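Local coordinates for CELL division control protein 6 (Pyrobaculum aerophilum, PDB 1FNN) that binds ADP and probably ATP, which it is thought to hydrolyse, as a Cdc6/Cdc18 family AAA+ protein probably involved in regulating DNA replication, at residues L61-L64 with W65-K69; A208-E212 with G213-E217; Y338-D341 with L342-G346. All coordinates share one frame; numbering follows the deposited sequence.

All three contacts are local, between neighbouring turns or round a bend, each in a different part of the chain. Contact 1 is the far half of helix 57-68 in the AAA domain, partly buried, with Leu61 against the central sheet, Leu64 against helix 23-38 and a salt bridge on another side. Contact 2, its centre about 28 Å from that of contact 1, belongs to the lid: a beta turn between two helices, held by one carbonyl rather than by charges. Contact 3 ends helix 332-344 of the winged-helix domain, on the opposite side of the chain's centre from contact 1; Asn340, Arg343, Asp341 and Lys345 are at least partly exposed, while two leucines are buried.

Contact 1: residues L61-L64 with W65-K69; sequences LRKL and WELYK
Lys63 reaches one turn along the helix to Glu66 and closes a salt bridge, NZ to OE2 at 2.8 Å. The path from CB explains how. CG stands anti to the backbone N (chi1 169°) and passes 4.3 Å from Leu67 CD1; the bend at chi2 carries CD to 3.8 Å from Glu66 OE2, and the bend at chi3 keeps CE near that oxygen. NZ arrives on its syn side, 29° out of the carboxylate plane. Glu66 answers with an extended chain. The ammonium also bonds to the carbonyl of Pro16, so a lysine suits this buried place: its charge has a carboxylate and a backbone oxygen to meet, while its side chain also touches Val15, Leu19 and Leu26.

These residues form the second half of helix 57-68, which opens with the ADP-binding Lys57 and Thr58 of the Walker A P-loop and follows strand 46-50 in the AAA fold. Its backbone ladder is regular at first: Trp65 N bonds to Leu61 O at 3.1 Å and nearly straight, at 175°. Toward the end the ladder slackens, and Leu64 O receives weak bonds from Leu67 N and Tyr68 N.

Leu64 and Tyr68 share a side of the helix, turned to helix 23-38. The leucine's CD2 lies 3.9 Å from both CD2 and CE2 of the tyrosine, whose ring also has Leu64 O at its edge, in plane. A tyrosine fits because its ring is apolar enough to pack on Leu64 and Leu37, while its OH bonds to Asp30 and Arg38. Leu61, by contrast, is spent on the central sheet, against Phe128, Val130, Val163 and Val165, and Trp65 stacks its indole with Phe76.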
# COMPACT_ATOMS: atom_id res chain seq x y z
N LEU A 61 0.64 -1.24 13.44
CA LEU A 61 0.26 -2.07 14.59
C LEU A 61 1.37 -3.02 15.03
O LEU A 61 1.67 -3.21 16.21
CB LEU A 61 -0.90 -2.92 14.11
CG LEU A 61 -2.32 -2.58 14.46
CD1 LEU A 61 -3.18 -3.56 13.66
CD2 LEU A 61 -2.49 -2.63 15.97
N ARG A 62 2.09 -3.63 14.07
CA ARG A 62 3.19 -4.52 14.40
C ARG A 62 4.31 -3.74 15.07
O ARG A 62 4.98 -4.23 15.99
CB ARG A 62 3.72 -5.32 13.18
CG ARG A 62 2.62 -6.35 12.79
CD ARG A 62 3.28 -7.49 12.05
NE ARG A 62 2.45 -8.60 11.74
CZ ARG A 62 1.91 -9.60 12.41
NH1 ARG A 62 2.04 -9.81 13.72
NH2 ARG A 62 1.16 -10.48 11.73
N LYS A 63 4.53 -2.50 14.63
CA LYS A 63 5.56 -1.67 15.20
C LYS A 63 5.19 -1.29 16.64
O LYS A 63 6.07 -1.24 17.53
CB LYS A 63 5.79 -0.41 14.39
CG LYS A 63 6.67 0.62 15.08
CD LYS A 63 8.13 0.19 15.12
CE LYS A 63 8.74 -0.26 13.83
NZ LYS A 63 10.21 -0.62 13.96
N LEU A 64 3.91 -0.96 16.82
CA LEU A 64 3.47 -0.68 18.20
C LEU A 64 3.81 -1.88 19.11
O LEU A 64 4.33 -1.70 20.22
CB LEU A 64 1.98 -0.41 18.22
CG LEU A 64 1.24 0.15 19.44
CD1 LEU A 64 0.80 -0.95 20.38
CD2 LEU A 64 2.01 1.24 20.15
N TRP A 65 3.40 -3.07 18.72
CA TRP A 65 3.71 -4.27 19.53
C TRP A 65 5.20 -4.42 19.80
O TRP A 65 5.68 -4.78 20.90
CB TRP A 65 3.18 -5.56 18.87
CG TRP A 65 3.57 -6.75 19.72
CD1 TRP A 65 4.45 -7.75 19.40
CD2 TRP A 65 3.07 -7.04 21.03
NE1 TRP A 65 4.51 -8.63 20.45
CE2 TRP A 65 3.69 -8.24 21.46
CE3 TRP A 65 2.16 -6.39 21.88
CZ2 TRP A 65 3.43 -8.80 22.71
CZ3 TRP A 65 1.90 -6.97 23.13
CH2 TRP A 65 2.54 -8.16 23.52
N GLU A 66 6.03 -4.20 18.76
CA GLU A 66 7.46 -4.33 18.85
C GLU A 66 7.97 -3.38 19.95
O GLU A 66 8.82 -3.83 20.75
CB GLU A 66 8.12 -4.00 17.51
CG GLU A 66 9.63 -4.14 17.41
CD GLU A 66 9.98 -3.61 16.00
OE1 GLU A 66 9.65 -4.25 14.99
OE2 GLU A 66 10.59 -2.56 15.98
N LEU A 67 7.39 -2.20 20.09
CA LEU A 67 7.88 -1.28 21.11
C LEU A 67 7.46 -1.69 22.53
O LEU A 67 8.02 -1.16 23.48
CB LEU A 67 7.35 0.12 20.82
CG LEU A 67 7.84 0.72 19.49
CD1 LEU A 67 7.12 2.02 19.16
CD2 LEU A 67 9.35 0.91 19.52
N TYR A 68 6.39 -2.46 22.68
CA TYR A 68 5.84 -2.80 23.98
C TYR A 68 6.07 -4.25 24.39
O TYR A 68 5.87 -4.58 25.56
CB TYR A 68 4.32 -2.57 23.99
CG TYR A 68 4.06 -1.11 24.33
CD1 TYR A 68 4.00 -0.70 25.65
CD2 TYR A 68 3.90 -0.16 23.32
CE1 TYR A 68 3.77 0.63 25.98
CE2 TYR A 68 3.68 1.18 23.64
CZ TYR A 68 3.61 1.56 24.96
OH TYR A 68 3.38 2.88 25.28
N LYS A 69 6.59 -5.06 23.51
CA LYS A 69 6.73 -6.49 23.58
C LYS A 69 7.41 -6.93 24.91
O LYS A 69 6.98 -7.88 25.57
CB LYS A 69 7.74 -6.88 22.49
CG LYS A 69 7.42 -7.94 21.51
CD LYS A 69 8.59 -8.44 20.70
CE LYS A 69 9.67 -7.45 20.33
NZ LYS A 69 10.77 -8.13 19.59

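Contact 2: residues A208-E212 with G213-E217; sequences AGLAE and GSYSE
The carbonyl oxygen of Ala211 is gripped twice by Ser214. The hydroxyl gives the shorter bond, OG to Ala211 O at 2.6 Å, lying in the carbonyl plane on a lone pair. The amide of the same serine bonds at 3.0 Å, N to Ala211 O, with an N-H...O angle of 157°, but comes from above that plane, 39° out of it, so the two donors do not compete for one direction. What brings OG there is chi1 of 65°, which places it between the backbone N and carbonyl carbon of its own residue and turns it back over the turn.

The amide bond closes a type II beta turn from Ala211 to Ser214, in the loop that joins helix 195-209 to helix 217-227 of the lid domain. Gly213 holds the third position with a positive phi; a side chain there would collide with Glu212 O, which is why glycine suits it. With the hydroxyl of Ser214 gone, as in an alanine here, Ala211 O would probably keep just the off-plane amide bond from this residue, and the turn would be less firmly closed.

Just before the turn Leu210, the first residue to leave the helix, puts CB 3.7 Å from Ser214 OG and 3.9 Å from Tyr215 CD2. The leucine and tyrosine side chains cross at a slant, with Leu210 CD1 also 4.0 Å from Tyr215 CD2. CE2 of the ring stands 3.6 Å from Ala211 O, approaching the oxygen already held by the serine. Leucine is apt here because this buried side chain packs on Leu247 and Ala251 of helix 240-256 and on Phe10, while the Tyr215 side chain touches Ala206 and Lys207 of helix 195-209.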
# COMPACT_ATOMS: atom_id res chain seq x y z
N ALA A 208 18.53 -0.28 2.85
CA ALA A 208 18.64 -1.50 3.63
C ALA A 208 18.81 -2.75 2.81
O ALA A 208 19.39 -3.73 3.28
CB ALA A 208 17.37 -1.66 4.48
N GLY A 209 18.27 -2.80 1.58
CA GLY A 209 18.20 -4.06 0.87
C GLY A 209 19.00 -4.17 -0.41
O GLY A 209 19.09 -5.30 -0.97
N LEU A 210 19.41 -3.07 -1.01
CA LEU A 210 20.08 -3.12 -2.31
C LEU A 210 21.53 -2.70 -2.22
O LEU A 210 21.84 -1.92 -1.33
CB LEU A 210 19.40 -2.13 -3.34
CG LEU A 210 17.90 -2.44 -3.52
CD1 LEU A 210 17.23 -1.45 -4.50
CD2 LEU A 210 17.71 -3.87 -3.99
N ALA A 211 22.35 -3.06 -3.23
CA ALA A 211 23.74 -2.54 -3.12
C ALA A 211 23.86 -1.04 -3.29
O ALA A 211 23.19 -0.37 -4.09
CB ALA A 211 24.67 -3.25 -4.08
N GLU A 212 24.84 -0.46 -2.60
CA GLU A 212 25.14 0.96 -2.72
C GLU A 212 25.58 1.26 -4.16
O GLU A 212 26.14 0.39 -4.85
CB GLU A 212 26.23 1.35 -1.73
CG GLU A 212 26.13 2.77 -1.19
CD GLU A 212 26.81 2.97 0.15
OE1 GLU A 212 27.56 2.06 0.59
OE2 GLU A 212 26.59 4.03 0.78
N GLY A 213 24.96 2.29 -4.73
CA GLY A 213 25.12 2.68 -6.10
C GLY A 213 24.33 1.93 -7.14
O GLY A 213 24.44 2.26 -8.33
N SER A 214 23.47 0.98 -6.78
CA SER A 214 22.73 0.21 -7.76
C SER A 214 21.40 0.87 -8.14
O SER A 214 20.63 0.27 -8.89
CB SER A 214 22.55 -1.23 -7.25
OG SER A 214 21.72 -1.23 -6.08
N TYR A 215 21.02 1.96 -7.48
CA TYR A 215 19.72 2.56 -7.69
C TYR A 215 19.95 4.05 -7.64
O TYR A 215 20.82 4.52 -6.89
CB TYR A 215 18.62 2.10 -6.69
CG TYR A 215 19.13 2.43 -5.30
CD1 TYR A 215 18.85 3.65 -4.73
CD2 TYR A 215 19.90 1.48 -4.61
CE1 TYR A 215 19.32 3.96 -3.48
CE2 TYR A 215 20.37 1.80 -3.34
CZ TYR A 215 20.08 3.02 -2.80
OH TYR A 215 20.53 3.34 -1.55
N SER A 216 19.19 4.84 -8.40
CA SER A 216 19.40 6.30 -8.26
C SER A 216 18.14 6.91 -7.68
O SER A 216 17.09 6.28 -7.66
CB SER A 216 19.66 6.93 -9.64
OG SER A 216 18.50 6.60 -10.44
N GLU A 217 18.23 8.15 -7.25
CA GLU A 217 17.06 8.85 -6.73
C GLU A 217 15.98 8.93 -7.84
O GLU A 217 14.79 8.76 -7.59
CB GLU A 217 17.52 10.25 -6.38
CG GLU A 217 16.41 11.22 -6.00
CD GLU A 217 17.00 12.51 -5.46
OE1 GLU A 217 17.24 13.45 -6.25
OE2 GLU A 217 17.21 12.58 -4.23

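Contact 3: residues Y338-D341 with L342-G346; sequences YLND and LREKG
Asn340 and Arg343 lie side by side and point the same way near the end of helix 332-344, in the winged-helix domain. Their flat groups are nearly perpendicular, the amide plane turned 85° from the guanidinium. Asn340 OD1 meets the guanidinium at its edge, near the plane, through NH1; the modelled bond is very short and bent, so its exact length is doubtful. Arg343 reaches it because CG stands anti to the backbone N (chi1 -176°) and the chain bends at chi3. A long, jointed arginine suits this site: its side chain also touches Thr350 of strand 349-352.

On another side of the helix Asp341 and Lys345 cross at an angle, four residues apart. The lysine runs extended beyond CG, carrying CE to 3.5 Å from Asp341 OD1, while NZ makes at most a long salt bridge to Asp341 OD2, an atom whose modelled place is uncertain because it lies too close to Glu290.

The leucines face inward, Leu339 onto Phe293 and Val348, Leu342 onto Ile347 and the side chain of Glu290. The helix closes in a Schellman motif, where Gly346 takes a positive phi of 81° that would jam a side chain against the preceding carbonyl; its N bonds to Arg343 O at 2.9 Å.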
# COMPACT_ATOMS: atom_id res chain seq x y z
N TYR A 338 -1.33 19.17 -24.55
CA TYR A 338 -1.30 17.72 -24.79
C TYR A 338 -0.62 17.04 -23.59
O TYR A 338 -1.07 15.96 -23.23
CB TYR A 338 -0.50 17.38 -26.04
CG TYR A 338 -1.13 17.87 -27.35
CD1 TYR A 338 -0.28 18.24 -28.37
CD2 TYR A 338 -2.49 17.95 -27.53
CE1 TYR A 338 -0.78 18.70 -29.59
CE2 TYR A 338 -3.01 18.41 -28.76
CZ TYR A 338 -2.15 18.77 -29.76
OH TYR A 338 -2.64 19.23 -30.98
N LEU A 339 0.48 17.62 -23.10
CA LEU A 339 1.14 16.97 -21.95
C LEU A 339 0.23 16.90 -20.73
O LEU A 339 0.16 15.86 -20.04
CB LEU A 339 2.42 17.73 -21.55
CG LEU A 339 3.18 17.05 -20.38
CD1 LEU A 339 3.58 15.63 -20.78
CD2 LEU A 339 4.36 17.93 -20.07
N ASN A 340 -0.50 17.99 -20.47
CA ASN A 340 -1.51 17.97 -19.41
C ASN A 340 -2.52 16.85 -19.55
O ASN A 340 -2.91 16.26 -18.55
CB ASN A 340 -2.32 19.27 -19.47
CG ASN A 340 -1.96 20.05 -18.23
OD1 ASN A 340 -2.51 19.66 -17.19
ND2 ASN A 340 -1.10 21.03 -18.45
N ASP A 341 -3.03 16.66 -20.78
CA ASP A 341 -4.00 15.59 -21.02
C ASP A 341 -3.39 14.21 -20.82
O ASP A 341 -3.97 13.29 -20.21
CB ASP A 341 -4.59 15.76 -22.45
CG ASP A 341 -5.66 14.74 -22.74
OD1 ASP A 341 -6.75 14.73 -22.13
OD2 ASP A 341 -5.49 13.87 -23.62
N LEU A 342 -2.19 13.98 -21.35
CA LEU A 342 -1.53 12.66 -21.18
C LEU A 342 -1.28 12.41 -19.68
O LEU A 342 -1.52 11.29 -19.20
CB LEU A 342 -0.20 12.67 -21.94
CG LEU A 342 -0.28 12.72 -23.48
CD1 LEU A 342 1.14 12.98 -24.03
CD2 LEU A 342 -0.85 11.41 -24.07
N ARG A 343 -0.92 13.45 -18.94
CA ARG A 343 -0.72 13.28 -17.50
C ARG A 343 -2.04 12.93 -16.80
O ARG A 343 -2.15 12.01 -15.99
CB ARG A 343 -0.20 14.56 -16.88
CG ARG A 343 0.15 14.49 -15.39
CD ARG A 343 0.16 15.91 -14.80
NE ARG A 343 -1.17 16.22 -14.32
CZ ARG A 343 -2.12 17.02 -14.75
NH1 ARG A 343 -2.00 17.77 -15.83
NH2 ARG A 343 -3.26 17.09 -14.09
N GLU A 344 -3.11 13.64 -17.13
CA GLU A 344 -4.45 13.41 -16.55
C GLU A 344 -4.93 12.00 -16.82
O GLU A 344 -5.56 11.35 -15.97
CB GLU A 344 -5.39 14.44 -17.19
CG GLU A 344 -6.48 15.02 -16.32
CD GLU A 344 -5.85 15.98 -15.32
OE1 GLU A 344 -4.64 16.26 -15.54
OE2 GLU A 344 -6.51 16.43 -14.37
N LYS A 345 -4.58 11.45 -18.00
CA LYS A 345 -4.99 10.08 -18.30
C LYS A 345 -4.06 9.03 -17.71
O LYS A 345 -4.29 7.85 -17.96
CB LYS A 345 -5.12 9.89 -19.83
CG LYS A 345 -6.20 10.86 -20.37
CD LYS A 345 -6.41 10.69 -21.86
CE LYS A 345 -7.76 11.40 -22.22
NZ LYS A 345 -7.91 11.17 -23.69
N GLY A 346 -2.96 9.39 -17.05
CA GLY A 346 -2.11 8.32 -16.48
C GLY A 346 -1.19 7.71 -17.52
O GLY A 346 -0.48 6.74 -17.23